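Local structure of ankyrin repeat domain-containing protein EMB506, chloroplastic (Arabidopsis thaliana, 6JD6) at residues S112-P115 against L116-L119. The protein takes part in the early differentiation of proplastids during embryo development, is needed for normal leaf-margin formation, and has scaffold activity in molecular condensates. Numbering follows the deposited sequence.
Sequences SWKP and LQTL
Q117 turns its CG back beside its own backbone N (chi1 -68°) and runs extended from there, which carries the amide past K114 toward the residues that lead into the helix. Its CG lies 3.9 Å from K114 CB, and the amide carbon follows across the same methylene. Beyond it, Q117 OE1 takes a hydrogen bond from a water at 2.8 Å. That water also donates to S112 O at 2.6 Å and accepts from K114 N at 3.1 Å, so the amide is tied to two backbone groups of the incoming loop. NE2 donates to D142, between ANK 1 and ANK 2, and OE1 also accepts from K151 of ANK 2, which should keep the amide from flipping. K114 is the N-cap and P115 the first residue of helix 115-121, the first helix of ankyrin repeat 1 (ANK 1), where K114-P115-L116-Q117 takes the place of the Thr-Pro-Leu-His motif; proline suits the first turn, where a backbone N-H would have no carbonyl one turn earlier to bond to and proline has none to offer. The helical bonds start at once: T118 N donates to K114 O at 2.9 Å, nearly straight at 168°, and L119 N to P115 O at 2.8 Å. T118 OG1 is hydrogen-bonded to polar side chains of the partner protein chain. W113, with S112 CB above one face of its ring, offset toward the rim, bonds through NE1 to an acidic side chain of that same chain. On the repeat's own interior, P115 and L119 pack on L131 of helix 125-133, while L116 meets M128.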
ATOM      1  N   SER A 112      -9.698   9.269  -2.194  1.00 41.48           N
ATOM      2  CA  SER A 112      -8.347   8.738  -2.081  1.00 40.23           C
ATOM      3  C   SER A 112      -7.919   8.432  -0.647  1.00 41.10           C
ATOM      4  O   SER A 112      -7.141   7.503  -0.416  1.00 40.89           O
ATOM      5  CB  SER A 112      -7.353   9.732  -2.686  1.00 42.83           C
ATOM      6  OG  SER A 112      -7.684  10.044  -4.026  1.00 46.14           O
ATOM      7  N   TRP A 113      -8.410   9.219   0.310  1.00 38.66           N
ATOM      8  CA  TRP A 113      -7.879   9.171   1.673  1.00 36.26           C
ATOM      9  C   TRP A 113      -8.928   8.803   2.713  1.00 37.23           C
ATOM     10  O   TRP A 113      -9.612   9.668   3.260  1.00 37.21           O
ATOM     11  CB  TRP A 113      -7.197  10.499   2.023  1.00 35.46           C
ATOM     12  CG  TRP A 113      -6.413  11.015   0.870  1.00 35.23           C
ATOM     13  CD1 TRP A 113      -6.666  12.141   0.136  1.00 33.40           C
ATOM     14  CD2 TRP A 113      -5.276  10.387   0.264  1.00 34.43           C
ATOM     15  NE1 TRP A 113      -5.740  12.264  -0.873  1.00 34.81           N
ATOM     16  CE2 TRP A 113      -4.879  11.199  -0.817  1.00 33.25           C
ATOM     17  CE3 TRP A 113      -4.554   9.221   0.538  1.00 35.78           C
ATOM     18  CZ2 TRP A 113      -3.791  10.878  -1.628  1.00 32.62           C
ATOM     19  CZ3 TRP A 113      -3.471   8.906  -0.266  1.00 35.72           C
ATOM     20  CH2 TRP A 113      -3.101   9.733  -1.335  1.00 35.91           C
ATOM     21  N   LYS A 114      -9.044   7.505   2.968  1.00 39.17           N
ATOM     22  CA  LYS A 114      -9.904   6.977   4.016  1.00 40.48           C
ATOM     23  C   LYS A 114      -9.114   6.928   5.319  1.00 39.57           C
ATOM     24  O   LYS A 114      -8.006   6.389   5.352  1.00 37.25           O
ATOM     25  CB  LYS A 114     -10.387   5.577   3.636  1.00 44.85           C
ATOM     26  CG  LYS A 114     -11.597   5.558   2.709  1.00 49.62           C
ATOM     27  CD  LYS A 114     -12.850   5.200   3.496  1.00 55.64           C
ATOM     28  CE  LYS A 114     -14.094   5.249   2.636  1.00 59.84           C
ATOM     29  NZ  LYS A 114     -14.317   6.614   2.084  1.00 64.28           N
ATOM     30  N   PRO A 115      -9.679   7.499   6.396  1.00 40.68           N
ATOM     31  CA  PRO A 115      -8.992   7.637   7.688  1.00 40.67           C
ATOM     32  C   PRO A 115      -8.428   6.319   8.213  1.00 38.72           C
ATOM     33  O   PRO A 115      -7.263   6.283   8.601  1.00 37.77           O
ATOM     34  CB  PRO A 115     -10.093   8.150   8.622  1.00 43.21           C
ATOM     35  CG  PRO A 115     -11.053   8.838   7.725  1.00 44.90           C
ATOM     36  CD  PRO A 115     -11.033   8.078   6.427  1.00 43.27           C
ATOM     37  N   LEU A 116      -9.231   5.257   8.219  1.00 40.29           N
ATOM     38  CA  LEU A 116      -8.754   3.955   8.685  1.00 39.99           C
ATOM     39  C   LEU A 116      -7.561   3.464   7.872  1.00 36.78           C
ATOM     40  O   LEU A 116      -6.611   2.906   8.423  1.00 37.81           O
ATOM     41  CB  LEU A 116      -9.867   2.910   8.639  1.00 41.85           C
ATOM     42  CG  LEU A 116     -10.705   2.697   9.898  1.00 45.31           C
ATOM     43  CD1 LEU A 116     -11.566   1.444   9.740  1.00 44.71           C
ATOM     44  CD2 LEU A 116      -9.830   2.613  11.143  1.00 44.53           C
ATOM     45  N   GLN A 117      -7.617   3.672   6.561  1.00 34.55           N
ATOM     46  CA  GLN A 117      -6.531   3.263   5.680  1.00 35.24           C
ATOM     47  C   GLN A 117      -5.267   4.063   5.977  1.00 35.46           C
ATOM     48  O   GLN A 117      -4.188   3.494   6.136  1.00 35.96           O
ATOM     49  CB  GLN A 117      -6.929   3.440   4.214  1.00 34.69           C
ATOM     50  CG  GLN A 117      -8.024   2.499   3.729  1.00 37.86           C
ATOM     51  CD  GLN A 117      -8.196   2.553   2.217  1.00 42.34           C
ATOM     52  OE1 GLN A 117      -7.348   3.094   1.505  1.00 43.14           O
ATOM     53  NE2 GLN A 117      -9.296   1.993   1.722  1.00 42.22           N
ATOM     54  N   THR A 118      -5.413   5.382   6.056  1.00 33.64           N
ATOM     55  CA  THR A 118      -4.279   6.265   6.316  1.00 32.91           C
ATOM     56  C   THR A 118      -3.661   5.986   7.682  1.00 33.11           C
ATOM     57  O   THR A 118      -2.438   5.900   7.816  1.00 31.30           O
ATOM     58  CB  THR A 118      -4.690   7.751   6.220  1.00 32.43           C
ATOM     59  OG1 THR A 118      -5.107   8.047   4.877  1.00 32.08           O
ATOM     60  CG2 THR A 118      -3.531   8.655   6.592  1.00 29.75           C
ATOM     61  N   LEU A 119      -4.511   5.831   8.694  1.00 34.23           N
ATOM     62  CA  LEU A 119      -4.031   5.544  10.040  1.00 34.39           C
ATOM     63  C   LEU A 119      -3.324   4.189  10.082  1.00 36.24           C
ATOM     64  O   LEU A 119      -2.321   4.022  10.776  1.00 36.48           O
ATOM     65  CB  LEU A 119      -5.182   5.593  11.046  1.00 33.58           C
ATOM     66  CG  LEU A 119      -5.803   6.974  11.287  1.00 34.58           C
ATOM     67  CD1 LEU A 119      -7.044   6.864  12.164  1.00 34.73           C
ATOM     68  CD2 LEU A 119      -4.790   7.949  11.897  1.00 33.08           C
TER
HETATM   69  O   HOH W   1      -6.844   5.845   1.542  1.00 39.21           O